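Local coordinates for protein predicted ATPase involved in replication control, Cdc46/Mcm family (Methanopyrus kandleri AV19, PDB 3F8T) that is an archaeal homolog of the MCM replicative helicases that probably binds ATP and single-stranded DNA, at residues E220-Q228 / E238-G246; L271-T280 / E310-L320. The protein carries 2 engineered substitutions. All coordinates share one frame; numbering follows the deposited sequence.

Overall arrangement
Both contacts belong to one AAA+ type P-loop domain, whose parallel sheet runs 266-270, 303-307, 341-346, 242-245, 373-376, the 2-3-4-1-5 order of this fold. Contact 1 packs helix 219-229 on strand 242-245, the strand that leads toward the P-loop position in AAA+ proteins. Contact 2 lies at the other side of strand 341-346, where the segments that follow strands 266-270 and 303-307 meet; the latter strand corresponds to the one carrying Walker B in MCM relatives. The two centres are about 21 Å apart and the nearest atoms about 7 Å, so the contacts do not touch, although both are built on the same parallel sheet.

Contact 1: residues E220-Q228 / E238-G246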
ATOM      1  N   GLU A 220      14.161  22.357  -1.182  1.00 31.37           N
ATOM      2  CA  GLU A 220      12.900  22.266  -1.913  1.00 30.19           C
ATOM      3  C   GLU A 220      12.630  20.839  -2.367  1.00 27.92           C
ATOM      4  O   GLU A 220      11.501  20.357  -2.286  1.00 26.88           O
ATOM      5  CB  GLU A 220      12.934  23.197  -3.119  1.00 30.93           C
ATOM      6  CG  GLU A 220      13.238  24.633  -2.725  1.00 35.31           C
ATOM      7  CD  GLU A 220      12.125  25.202  -1.891  1.00 39.85           C
ATOM      8  OE1 GLU A 220      10.982  25.211  -2.389  1.00 42.58           O
ATOM      9  OE2 GLU A 220      12.386  25.616  -0.737  1.00 43.01           O
ATOM     10  N   VAL A 221      13.677  20.175  -2.844  1.00 25.70           N
ATOM     11  CA  VAL A 221      13.571  18.798  -3.291  1.00 23.85           C
ATOM     12  C   VAL A 221      13.084  17.928  -2.123  1.00 22.67           C
ATOM     13  O   VAL A 221      12.115  17.179  -2.274  1.00 21.96           O
ATOM     14  CB  VAL A 221      14.910  18.285  -3.863  1.00 24.43           C
ATOM     15  CG1 VAL A 221      14.823  16.809  -4.174  1.00 25.86           C
ATOM     16  CG2 VAL A 221      15.289  19.091  -5.115  1.00 25.24           C
ATOM     17  N   GLY A 222      13.742  18.046  -0.966  1.00 20.97           N
ATOM     18  CA  GLY A 222      13.325  17.311   0.247  1.00 19.73           C
ATOM     19  C   GLY A 222      11.868  17.569   0.613  1.00 19.26           C
ATOM     20  O   GLY A 222      11.144  16.641   0.990  1.00 18.84           O
ATOM     21  N   LYS A 223      11.440  18.828   0.529  1.00 18.85           N
ATOM     22  CA  LYS A 223      10.058  19.190   0.884  1.00 18.92           C
ATOM     23  C   LYS A 223       9.064  18.543  -0.072  1.00 18.28           C
ATOM     24  O   LYS A 223       8.052  18.017   0.347  1.00 17.75           O
ATOM     25  CB  LYS A 223       9.884  20.707   0.898  1.00 18.98           C
ATOM     26  CG  LYS A 223      10.605  21.411   2.075  1.00 19.25           C
ATOM     27  CD  LYS A 223      10.370  22.894   1.976  1.00 21.21           C
ATOM     28  CE  LYS A 223      10.981  23.602   3.189  1.00 25.17           C
ATOM     29  NZ  LYS A 223      10.915  25.081   2.980  1.00 24.34           N
ATOM     30  N   MET A 224       9.371  18.572  -1.366  1.00 18.96           N
ATOM     31  CA  MET A 224       8.527  17.906  -2.380  1.00 19.62           C
ATOM     32  C   MET A 224       8.345  16.410  -2.103  1.00 18.99           C
ATOM     33  O   MET A 224       7.233  15.892  -2.141  1.00 17.93           O
ATOM     34  CB  MET A 224       9.159  18.060  -3.764  1.00 20.23           C
ATOM     35  CG  MET A 224       9.178  19.471  -4.287  1.00 21.95           C
ATOM     36  SD  MET A 224       9.923  19.428  -5.945  1.00 23.89           S
ATOM     37  CE  MET A 224       9.709  21.155  -6.338  1.00 23.94           C
ATOM     38  N   LEU A 225       9.449  15.715  -1.858  1.00 18.93           N
ATOM     39  CA  LEU A 225       9.413  14.286  -1.555  1.00 18.83           C
ATOM     40  C   LEU A 225       8.755  13.978  -0.211  1.00 18.58           C
ATOM     41  O   LEU A 225       8.067  12.967  -0.085  1.00 18.62           O
ATOM     42  CB  LEU A 225      10.820  13.689  -1.611  1.00 19.50           C
ATOM     43  CG  LEU A 225      11.597  13.900  -2.922  1.00 23.16           C
ATOM     44  CD1 LEU A 225      12.835  13.022  -2.931  1.00 25.85           C
ATOM     45  CD2 LEU A 225      10.760  13.559  -4.105  1.00 22.74           C
ATOM     46  N   ALA A 226       8.993  14.824   0.796  1.00 17.38           N
ATOM     47  CA  ALA A 226       8.280  14.691   2.079  1.00 17.31           C
ATOM     48  C   ALA A 226       6.756  14.745   1.875  1.00 16.73           C
ATOM     49  O   ALA A 226       6.021  13.860   2.319  1.00 16.37           O
ATOM     50  CB  ALA A 226       8.720  15.769   3.047  1.00 17.22           C
ATOM     51  N   LEU A 227       6.282  15.765   1.168  1.00 16.27           N
ATOM     52  CA  LEU A 227       4.845  15.902   0.956  1.00 16.02           C
ATOM     53  C   LEU A 227       4.309  14.779   0.048  1.00 15.81           C
ATOM     54  O   LEU A 227       3.195  14.302   0.220  1.00 15.21           O
ATOM     55  CB  LEU A 227       4.514  17.307   0.422  1.00 16.06           C
ATOM     56  CG  LEU A 227       4.792  18.451   1.424  1.00 16.86           C
ATOM     57  CD1 LEU A 227       4.740  19.782   0.721  1.00 17.82           C
ATOM     58  CD2 LEU A 227       3.801  18.437   2.605  1.00 17.52           C
ATOM     59  N   GLN A 228       5.104  14.336  -0.917  1.00 16.08           N
ATOM     60  CA  GLN A 228       4.696  13.143  -1.681  1.00 16.21           C
ATOM     61  C   GLN A 228       4.391  11.916  -0.784  1.00 16.18           C
ATOM     62  O   GLN A 228       3.363  11.254  -0.960  1.00 14.98           O
ATOM     63  CB  GLN A 228       5.720  12.787  -2.765  1.00 16.27           C
ATOM     64  CG  GLN A 228       5.329  11.517  -3.536  1.00 16.19           C
ATOM     65  CD  GLN A 228       6.344  11.152  -4.577  1.00 16.64           C
ATOM     66  OE1 GLN A 228       7.545  11.125  -4.298  1.00 15.87           O
ATOM     67  NE2 GLN A 228       5.876  10.876  -5.804  1.00 16.20           N
ATOM     68  N   GLU A 238      -5.663  12.408  -4.861  1.00 32.49           N
ATOM     69  CA  GLU A 238      -4.828  12.912  -3.739  1.00 30.19           C
ATOM     70  C   GLU A 238      -3.327  12.737  -3.924  1.00 27.33           C
ATOM     71  O   GLU A 238      -2.529  13.494  -3.352  1.00 26.18           O
ATOM     72  CB  GLU A 238      -5.162  12.171  -2.440  1.00 31.11           C
ATOM     73  CG  GLU A 238      -6.599  12.242  -2.021  1.00 34.50           C
ATOM     74  CD  GLU A 238      -6.953  13.611  -1.558  1.00 38.39           C
ATOM     75  OE1 GLU A 238      -6.579  13.943  -0.419  1.00 38.98           O
ATOM     76  OE2 GLU A 238      -7.571  14.363  -2.349  1.00 41.24           O
ATOM     77  N   ARG A 239      -2.961  11.705  -4.679  1.00 23.95           N
ATOM     78  CA  ARG A 239      -1.582  11.248  -4.750  1.00 21.52           C
ATOM     79  C   ARG A 239      -0.734  12.186  -5.609  1.00 20.00           C
ATOM     80  O   ARG A 239      -1.202  12.660  -6.649  1.00 19.16           O
ATOM     81  CB  ARG A 239      -1.557   9.820  -5.304  1.00 22.14           C
ATOM     82  CG  ARG A 239      -2.223   8.813  -4.351  1.00 22.75           C
ATOM     83  CD  ARG A 239      -2.172   7.399  -4.889  1.00 26.13           C
ATOM     84  NE  ARG A 239      -2.960   7.222  -6.105  1.00 25.22           N
ATOM     85  CZ  ARG A 239      -4.278   7.037  -6.129  1.00 28.17           C
ATOM     86  NH1 ARG A 239      -4.997   7.012  -4.997  1.00 27.41           N
ATOM     87  NH2 ARG A 239      -4.880   6.880  -7.291  1.00 28.94           N
ATOM     88  N   LEU A 240       0.504  12.428  -5.170  1.00 17.53           N
ATOM     89  CA  LEU A 240       1.437  13.308  -5.870  1.00 16.54           C
ATOM     90  C   LEU A 240       2.473  12.517  -6.634  1.00 15.78           C
ATOM     91  O   LEU A 240       2.991  11.513  -6.139  1.00 15.61           O
ATOM     92  CB  LEU A 240       2.155  14.254  -4.896  1.00 16.08           C
ATOM     93  CG  LEU A 240       1.349  15.430  -4.328  1.00 17.81           C
ATOM     94  CD1 LEU A 240       1.870  15.816  -2.963  1.00 19.76           C
ATOM     95  CD2 LEU A 240       1.413  16.610  -5.269  1.00 17.95           C
ATOM     96  N   HIS A 241       2.794  12.995  -7.834  1.00 15.16           N
ATOM     97  CA  HIS A 241       3.809  12.366  -8.681  1.00 14.66           C
ATOM     98  C   HIS A 241       4.933  13.351  -8.926  1.00 15.30           C
ATOM     99  O   HIS A 241       4.687  14.511  -9.287  1.00 15.97           O
ATOM    100  CB  HIS A 241       3.180  11.893  -9.991  1.00 14.74           C
ATOM    101  CG  HIS A 241       1.931  11.077  -9.787  1.00 15.06           C
ATOM    102  ND1 HIS A 241       1.939   9.874  -9.112  1.00 16.43           N
ATOM    103  CD2 HIS A 241       0.643  11.305 -10.134  1.00 16.50           C
ATOM    104  CE1 HIS A 241       0.710   9.387  -9.067  1.00 15.86           C
ATOM    105  NE2 HIS A 241      -0.098  10.239  -9.671  1.00 14.14           N
ATOM    106  N   VAL A 242       6.154  12.897  -8.693  1.00 14.49           N
ATOM    107  CA  VAL A 242       7.330  13.783  -8.672  1.00 16.06           C
ATOM    108  C   VAL A 242       8.403  13.186  -9.574  1.00 16.21           C
ATOM    109  O   VAL A 242       8.691  11.991  -9.497  1.00 16.39           O
ATOM    110  CB  VAL A 242       7.875  14.002  -7.217  1.00 15.19           C
ATOM    111  CG1 VAL A 242       9.126  14.878  -7.217  1.00 17.36           C
ATOM    112  CG2 VAL A 242       6.813  14.668  -6.308  1.00 15.63           C
ATOM    113  N   LEU A 243       8.979  14.023 -10.435  1.00 16.96           N
ATOM    114  CA  LEU A 243      10.104  13.623 -11.272  1.00 17.28           C
ATOM    115  C   LEU A 243      11.367  14.322 -10.775  1.00 18.61           C
ATOM    116  O   LEU A 243      11.417  15.549 -10.754  1.00 17.91           O
ATOM    117  CB  LEU A 243       9.848  14.024 -12.729  1.00 17.03           C
ATOM    118  CG  LEU A 243      10.985  13.793 -13.749  1.00 17.75           C
ATOM    119  CD1 LEU A 243      11.428  12.333 -13.766  1.00 17.45           C
ATOM    120  CD2 LEU A 243      10.538  14.257 -15.141  1.00 18.79           C
ATOM    121  N   LEU A 244      12.359  13.535 -10.376  1.00 19.68           N
ATOM    122  CA  LEU A 244      13.694  14.043 -10.056  1.00 22.08           C
ATOM    123  C   LEU A 244      14.531  14.109 -11.317  1.00 23.49           C
ATOM    124  O   LEU A 244      14.682  13.104 -12.022  1.00 23.36           O
ATOM    125  CB  LEU A 244      14.394  13.105  -9.090  1.00 22.61           C
ATOM    126  CG  LEU A 244      13.912  12.854  -7.676  1.00 23.65           C
ATOM    127  CD1 LEU A 244      15.055  12.196  -6.921  1.00 24.01           C
ATOM    128  CD2 LEU A 244      13.499  14.148  -6.994  1.00 26.15           C
ATOM    129  N   ALA A 245      15.081  15.287 -11.614  1.00 24.21           N
ATOM    130  CA  ALA A 245      15.962  15.418 -12.760  1.00 25.39           C
ATOM    131  C   ALA A 245      17.370  15.779 -12.293  1.00 26.79           C
ATOM    132  O   ALA A 245      17.626  16.918 -11.898  1.00 26.64           O
ATOM    133  CB  ALA A 245      15.423  16.452 -13.723  1.00 25.61           C
ATOM    134  N   GLY A 246      18.263  14.791 -12.306  1.00 27.37           N
ATOM    135  CA  GLY A 246      19.662  15.001 -11.912  1.00 28.58           C
ATOM    136  C   GLY A 246      20.555  13.862 -12.354  1.00 29.06           C
ATOM    137  O   GLY A 246      20.134  12.993 -13.123  1.00 28.00           O
TER
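The amide of Q228 grips the backbone of L240, and here the helix comes nearest the loop that enters the strand, their CA atoms 5.3 Å apart. With CG anti to the backbone N (chi1 178°) and the chain extended beyond it, Q228 carries NE2 to 3.0 Å from L240 O. The N-H points almost straight at that oxygen, which lies in the plane of the amide, yet the nitrogen stands above the carbonyl plane of L240. A weak second bond runs from NE2 to V342 O, and CD of Q228 rests on CG2 of V242 at 3.9 Å. L240 brings CD1 to within 3.8 Å of the carbonyl O of L227. Here a helix packs nearly antiparallel (152°) on the first strand of the AAA+ core sheet, the axes 9.9 Å apart at closest approach. Toward the far end the fit is looser and wholly apolar: CD2 of L225 meets CG1 of V242 at 3.8 Å and also touches L244 CD2, as does V221 CG1, while the CA atoms of V221 and L244 stand 8.3 Å apart. Solvent does not fill this wider end. M224 turns its tip away from the strand toward W485 of helix 473-489.

Contact 2: residues L271-T280 / E310-L320; sequences LRRTELTDLT and EGAPEPHRWAL
H316 donates its NE2-H to the carbonyl O of T274, with NE2 and O 2.9 Å apart, the one direct hydrogen bond between the two segments. The oxygen sits near the ring plane, and the N-H...O angle is 151°. Two leucines meet the imidazole from different directions: CB of L276 lies over one face, while CD1 of L271 comes to the edge at CD2 of H316, 3.7 Å away. T274 is itself tied back through OG1 to D270 O.

On the side of helix 276-279 the interface is apolar. CG of L276 is anti to its backbone nitrogen (chi1 175°), which sends the branches to the first turns of helix 314-326: CD2 meets CB of P315 at 3.8 Å, and CD1 approaches A319 CB. L279 lays CD2 against A319 and against CG of L320 at 4.1 Å. Packing is tightest where T280 CG2 presses on A319 CB at 3.4 Å.

Helix 276-279 runs directly into hairpin 281-285/289-293, by its position probably the helix-2 insert of MCM proteins; helix 314-326 leads on to hairpin 328-331/334-337, in the position of the presensor-1 hairpin of relatives. The contact packs the approach to the first hairpin on the N-terminal half of the helix leading to the second. At the opposite end CD2 of L271 touches A312 CB at 3.6 Å. R272 NH1 and E310 OE2 are 4.1 Å apart, too far for a salt bridge, and a water accepting from the arginine and donating to the glutamate spans them. R272 NH2 also holds D270 OD2, and E310 OE1 accepts from N347 N.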
ATOM      1  N   LEU A 271      13.562   1.321 -14.758  1.00 18.92           N
ATOM      2  CA  LEU A 271      12.670   1.141 -15.914  1.00 19.84           C
ATOM      3  C   LEU A 271      13.352   0.423 -17.090  1.00 20.66           C
ATOM      4  O   LEU A 271      12.713  -0.351 -17.828  1.00 20.58           O
ATOM      5  CB  LEU A 271      12.037   2.469 -16.368  1.00 19.99           C
ATOM      6  CG  LEU A 271      10.807   2.308 -17.282  1.00 21.00           C
ATOM      7  CD1 LEU A 271       9.618   1.642 -16.540  1.00 21.42           C
ATOM      8  CD2 LEU A 271      10.373   3.641 -17.839  1.00 20.53           C
ATOM      9  N   ARG A 272      14.653   0.653 -17.246  1.00 20.76           N
ATOM     10  CA  ARG A 272      15.422  -0.008 -18.299  1.00 22.15           C
ATOM     11  C   ARG A 272      15.460  -1.537 -18.147  1.00 22.09           C
ATOM     12  O   ARG A 272      15.614  -2.243 -19.145  1.00 23.74           O
ATOM     13  CB  ARG A 272      16.848   0.546 -18.343  1.00 21.92           C
ATOM     14  CG  ARG A 272      16.900   2.055 -18.580  1.00 22.28           C
ATOM     15  CD  ARG A 272      18.274   2.639 -18.277  1.00 20.73           C
ATOM     16  NE  ARG A 272      18.815   2.164 -17.002  1.00 20.57           N
ATOM     17  CZ  ARG A 272      20.025   2.488 -16.540  1.00 21.64           C
ATOM     18  NH1 ARG A 272      20.811   3.295 -17.251  1.00 21.95           N
ATOM     19  NH2 ARG A 272      20.461   1.990 -15.385  1.00 20.49           N
ATOM     20  N   ARG A 273      15.323  -2.036 -16.916  1.00 22.27           N
ATOM     21  CA  ARG A 273      15.349  -3.475 -16.640  1.00 22.19           C
ATOM     22  C   ARG A 273      13.945  -4.062 -16.428  1.00 21.91           C
ATOM     23  O   ARG A 273      13.804  -5.203 -15.985  1.00 21.86           O
ATOM     24  CB  ARG A 273      16.191  -3.763 -15.402  1.00 22.67           C
ATOM     25  CG  ARG A 273      17.638  -3.282 -15.479  1.00 24.44           C
ATOM     26  CD  ARG A 273      18.313  -3.504 -14.139  1.00 25.27           C
ATOM     27  NE  ARG A 273      19.743  -3.177 -14.138  1.00 28.22           N
ATOM     28  CZ  ARG A 273      20.715  -4.013 -14.518  1.00 29.32           C
ATOM     29  NH1 ARG A 273      20.435  -5.232 -14.971  1.00 30.59           N
ATOM     30  NH2 ARG A 273      21.980  -3.622 -14.447  1.00 29.52           N
ATOM     31  N   THR A 274      12.917  -3.293 -16.767  1.00 21.97           N
ATOM     32  CA  THR A 274      11.547  -3.675 -16.458  1.00 22.85           C
ATOM     33  C   THR A 274      10.748  -3.857 -17.734  1.00 23.07           C
ATOM     34  O   THR A 274      10.527  -2.897 -18.483  1.00 23.28           O
ATOM     35  CB  THR A 274      10.885  -2.619 -15.540  1.00 22.70           C
ATOM     36  OG1 THR A 274      11.737  -2.391 -14.412  1.00 23.31           O
ATOM     37  CG2 THR A 274       9.519  -3.085 -15.036  1.00 23.21           C
ATOM     38  N   GLU A 275      10.341  -5.098 -17.995  1.00 23.55           N
ATOM     39  CA  GLU A 275       9.429  -5.370 -19.112  1.00 24.26           C
ATOM     40  C   GLU A 275       8.066  -4.818 -18.738  1.00 24.20           C
ATOM     41  O   GLU A 275       7.755  -4.672 -17.549  1.00 23.09           O
ATOM     42  CB  GLU A 275       9.336  -6.868 -19.386  1.00 24.84           C
ATOM     43  CG  GLU A 275      10.691  -7.529 -19.589  1.00 28.06           C
ATOM     44  CD  GLU A 275      11.398  -7.003 -20.817  1.00 32.65           C
ATOM     45  OE1 GLU A 275      10.833  -7.108 -21.921  1.00 35.40           O
ATOM     46  OE2 GLU A 275      12.524  -6.488 -20.678  1.00 35.48           O
ATOM     47  N   LEU A 276       7.249  -4.523 -19.746  1.00 24.28           N
ATOM     48  CA  LEU A 276       5.951  -3.920 -19.504  1.00 25.39           C
ATOM     49  C   LEU A 276       5.152  -4.739 -18.491  1.00 25.66           C
ATOM     50  O   LEU A 276       4.576  -4.192 -17.552  1.00 25.14           O
ATOM     51  CB  LEU A 276       5.173  -3.713 -20.815  1.00 25.14           C
ATOM     52  CG  LEU A 276       3.729  -3.198 -20.743  1.00 26.91           C
ATOM     53  CD1 LEU A 276       3.671  -1.811 -20.089  1.00 29.08           C
ATOM     54  CD2 LEU A 276       3.125  -3.146 -22.135  1.00 26.40           C
ATOM     55  N   THR A 277       5.144  -6.053 -18.659  1.00 26.15           N
ATOM     56  CA  THR A 277       4.380  -6.881 -17.747  1.00 26.89           C
ATOM     57  C   THR A 277       5.040  -7.012 -16.357  1.00 26.78           C
ATOM     58  O   THR A 277       4.368  -7.409 -15.407  1.00 26.94           O
ATOM     59  CB  THR A 277       3.995  -8.245 -18.378  1.00 27.19           C
ATOM     60  OG1 THR A 277       5.171  -8.928 -18.810  1.00 28.72           O
ATOM     61  CG2 THR A 277       3.098  -8.029 -19.579  1.00 28.17           C
ATOM     62  N   ASP A 278       6.324  -6.661 -16.237  1.00 25.63           N
ATOM     63  CA  ASP A 278       6.974  -6.526 -14.921  1.00 25.31           C
ATOM     64  C   ASP A 278       6.469  -5.242 -14.226  1.00 24.37           C
ATOM     65  O   ASP A 278       6.585  -5.098 -12.999  1.00 23.37           O
ATOM     66  CB  ASP A 278       8.515  -6.384 -15.010  1.00 26.14           C
ATOM     67  CG  ASP A 278       9.249  -7.596 -15.603  1.00 29.33           C
ATOM     68  OD1 ASP A 278       8.865  -8.763 -15.368  1.00 30.12           O
ATOM     69  OD2 ASP A 278      10.294  -7.347 -16.275  1.00 31.85           O
ATOM     70  N   LEU A 279       5.966  -4.293 -15.016  1.00 23.19           N
ATOM     71  CA  LEU A 279       5.496  -3.006 -14.491  1.00 23.27           C
ATOM     72  C   LEU A 279       3.998  -3.014 -14.176  1.00 23.30           C
ATOM     73  O   LEU A 279       3.560  -2.399 -13.205  1.00 24.02           O
ATOM     74  CB  LEU A 279       5.818  -1.869 -15.484  1.00 22.85           C
ATOM     75  CG  LEU A 279       5.343  -0.444 -15.167  1.00 23.30           C
ATOM     76  CD1 LEU A 279       5.983   0.086 -13.853  1.00 22.71           C
ATOM     77  CD2 LEU A 279       5.648   0.475 -16.349  1.00 23.34           C
ATOM     78  N   THR A 280       3.215  -3.699 -14.999  1.00 23.56           N
ATOM     79  CA  THR A 280       1.772  -3.720 -14.831  1.00 23.75           C
ATOM     80  C   THR A 280       1.336  -5.040 -14.177  1.00 24.47           C
ATOM     81  O   THR A 280       1.193  -5.123 -12.950  1.00 24.46           O
ATOM     82  CB  THR A 280       1.049  -3.471 -16.191  1.00 23.70           C
ATOM     83  OG1 THR A 280       1.497  -4.433 -17.149  1.00 25.00           O
ATOM     84  CG2 THR A 280       1.393  -2.091 -16.721  1.00 23.36           C
ATOM     85  N   GLU A 310      14.635   8.038 -18.585  1.00 23.28           N
ATOM     86  CA  GLU A 310      15.059   8.516 -19.910  1.00 25.12           C
ATOM     87  C   GLU A 310      14.740   7.503 -20.995  1.00 25.96           C
ATOM     88  O   GLU A 310      15.021   6.313 -20.831  1.00 26.71           O
ATOM     89  CB  GLU A 310      16.557   8.876 -19.937  1.00 25.10           C
ATOM     90  CG  GLU A 310      17.507   7.723 -19.603  1.00 25.72           C
ATOM     91  CD  GLU A 310      17.892   7.647 -18.130  1.00 26.60           C
ATOM     92  OE1 GLU A 310      17.277   8.333 -17.283  1.00 23.59           O
ATOM     93  OE2 GLU A 310      18.843   6.896 -17.817  1.00 28.03           O
ATOM     94  N   GLY A 311      14.124   7.983 -22.075  1.00 26.75           N
ATOM     95  CA  GLY A 311      13.773   7.147 -23.232  1.00 26.71           C
ATOM     96  C   GLY A 311      12.736   6.081 -22.915  1.00 26.55           C
ATOM     97  O   GLY A 311      12.683   5.038 -23.579  1.00 27.05           O
ATOM     98  N   ALA A 312      11.922   6.327 -21.889  1.00 25.77           N
ATOM     99  CA  ALA A 312      10.858   5.402 -21.507  1.00 25.66           C
ATOM    100  C   ALA A 312      10.022   5.027 -22.738  1.00 25.20           C
ATOM    101  O   ALA A 312       9.456   5.918 -23.376  1.00 25.88           O
ATOM    102  CB  ALA A 312       9.969   6.049 -20.455  1.00 24.82           C
ATOM    103  N   PRO A 313       9.941   3.727 -23.076  1.00 25.08           N
ATOM    104  CA  PRO A 313       9.151   3.354 -24.257  1.00 25.33           C
ATOM    105  C   PRO A 313       7.677   3.692 -24.092  1.00 24.68           C
ATOM    106  O   PRO A 313       7.156   3.722 -22.980  1.00 23.87           O
ATOM    107  CB  PRO A 313       9.346   1.827 -24.356  1.00 25.23           C
ATOM    108  CG  PRO A 313      10.592   1.563 -23.582  1.00 25.85           C
ATOM    109  CD  PRO A 313      10.539   2.539 -22.444  1.00 25.14           C
ATOM    110  N   GLU A 314       7.020   3.946 -25.210  1.00 24.29           N
ATOM    111  CA  GLU A 314       5.628   4.356 -25.206  1.00 24.88           C
ATOM    112  C   GLU A 314       4.663   3.472 -24.379  1.00 24.13           C
ATOM    113  O   GLU A 314       3.861   4.015 -23.594  1.00 23.93           O
ATOM    114  CB  GLU A 314       5.134   4.507 -26.651  1.00 25.30           C
ATOM    115  CG  GLU A 314       4.036   5.487 -26.816  1.00 29.40           C
ATOM    116  CD  GLU A 314       3.795   5.852 -28.277  1.00 34.84           C
ATOM    117  OE1 GLU A 314       4.042   5.007 -29.172  1.00 35.95           O
ATOM    118  OE2 GLU A 314       3.350   6.997 -28.523  1.00 39.12           O
ATOM    119  N   PRO A 315       4.710   2.129 -24.554  1.00 24.05           N
ATOM    120  CA  PRO A 315       3.838   1.267 -23.745  1.00 22.91           C
ATOM    121  C   PRO A 315       4.025   1.447 -22.232  1.00 22.43           C
ATOM    122  O   PRO A 315       3.036   1.458 -21.495  1.00 21.45           O
ATOM    123  CB  PRO A 315       4.246  -0.142 -24.188  1.00 23.86           C
ATOM    124  CG  PRO A 315       4.677   0.071 -25.640  1.00 24.40           C
ATOM    125  CD  PRO A 315       5.487   1.326 -25.528  1.00 24.27           C
ATOM    126  N   HIS A 316       5.279   1.585 -21.794  1.00 21.48           N
ATOM    127  CA  HIS A 316       5.618   1.926 -20.402  1.00 21.09           C
ATOM    128  C   HIS A 316       5.051   3.281 -19.964  1.00 21.31           C
ATOM    129  O   HIS A 316       4.526   3.396 -18.862  1.00 20.88           O
ATOM    130  CB  HIS A 316       7.126   1.919 -20.198  1.00 21.22           C
ATOM    131  CG  HIS A 316       7.748   0.564 -20.347  1.00 21.47           C
ATOM    132  ND1 HIS A 316       7.780  -0.110 -21.547  1.00 23.00           N
ATOM    133  CD2 HIS A 316       8.355  -0.245 -19.446  1.00 23.25           C
ATOM    134  CE1 HIS A 316       8.396  -1.270 -21.385  1.00 23.47           C
ATOM    135  NE2 HIS A 316       8.754  -1.377 -20.117  1.00 23.04           N
ATOM    136  N   ARG A 317       5.163   4.299 -20.815  1.00 21.12           N
ATOM    137  CA  ARG A 317       4.561   5.606 -20.521  1.00 21.73           C
ATOM    138  C   ARG A 317       3.041   5.552 -20.374  1.00 22.32           C
ATOM    139  O   ARG A 317       2.479   6.148 -19.438  1.00 22.17           O
ATOM    140  CB  ARG A 317       4.995   6.662 -21.545  1.00 22.22           C
ATOM    141  CG  ARG A 317       6.493   6.786 -21.607  1.00 22.96           C
ATOM    142  CD  ARG A 317       6.947   8.004 -22.414  1.00 29.03           C
ATOM    143  NE  ARG A 317       6.211   8.198 -23.658  1.00 31.35           N
ATOM    144  CZ  ARG A 317       6.685   7.919 -24.867  1.00 33.51           C
ATOM    145  NH1 ARG A 317       7.896   7.393 -25.019  1.00 34.60           N
ATOM    146  NH2 ARG A 317       5.941   8.169 -25.933  1.00 34.25           N
ATOM    147  N   TRP A 318       2.371   4.860 -21.291  1.00 22.48           N
ATOM    148  CA  TRP A 318       0.925   4.645 -21.167  1.00 23.30           C
ATOM    149  C   TRP A 318       0.538   3.980 -19.842  1.00 22.27           C
ATOM    150  O   TRP A 318      -0.410   4.404 -19.197  1.00 21.17           O
ATOM    151  CB  TRP A 318       0.387   3.795 -22.311  1.00 25.11           C
ATOM    152  CG  TRP A 318       0.500   4.430 -23.655  1.00 28.51           C
ATOM    153  CD1 TRP A 318       0.601   5.764 -23.939  1.00 31.00           C
ATOM    154  CD2 TRP A 318       0.486   3.747 -24.915  1.00 30.49           C
ATOM    155  NE1 TRP A 318       0.661   5.951 -25.305  1.00 32.91           N
ATOM    156  CE2 TRP A 318       0.595   4.729 -25.925  1.00 32.93           C
ATOM    157  CE3 TRP A 318       0.394   2.396 -25.283  1.00 31.67           C
ATOM    158  CZ2 TRP A 318       0.609   4.403 -27.289  1.00 31.89           C
ATOM    159  CZ3 TRP A 318       0.419   2.069 -26.626  1.00 31.10           C
ATOM    160  CH2 TRP A 318       0.526   3.070 -27.618  1.00 30.74           C
ATOM    161  N   ALA A 319       1.275   2.942 -19.453  1.00 21.98           N
ATOM    162  CA  ALA A 319       1.013   2.244 -18.190  1.00 22.02           C
ATOM    163  C   ALA A 319       1.177   3.202 -17.033  1.00 21.94           C
ATOM    164  O   ALA A 319       0.310   3.271 -16.138  1.00 22.27           O
ATOM    165  CB  ALA A 319       1.958   1.035 -18.020  1.00 21.74           C
ATOM    166  N   LEU A 320       2.292   3.944 -17.038  1.00 20.96           N
ATOM    167  CA  LEU A 320       2.560   4.891 -15.964  1.00 20.91           C
ATOM    168  C   LEU A 320       1.481   5.949 -15.909  1.00 21.12           C
ATOM    169  O   LEU A 320       1.028   6.312 -14.832  1.00 20.43           O
ATOM    170  CB  LEU A 320       3.965   5.503 -16.076  1.00 20.52           C
ATOM    171  CG  LEU A 320       5.124   4.514 -15.799  1.00 20.05           C
ATOM    172  CD1 LEU A 320       6.479   5.048 -16.271  1.00 22.90           C
ATOM    173  CD2 LEU A 320       5.190   4.100 -14.334  1.00 20.94           C
TER
HETATM  174  O   HOH W   1      20.175   5.220 -19.335  1.00 28.72           O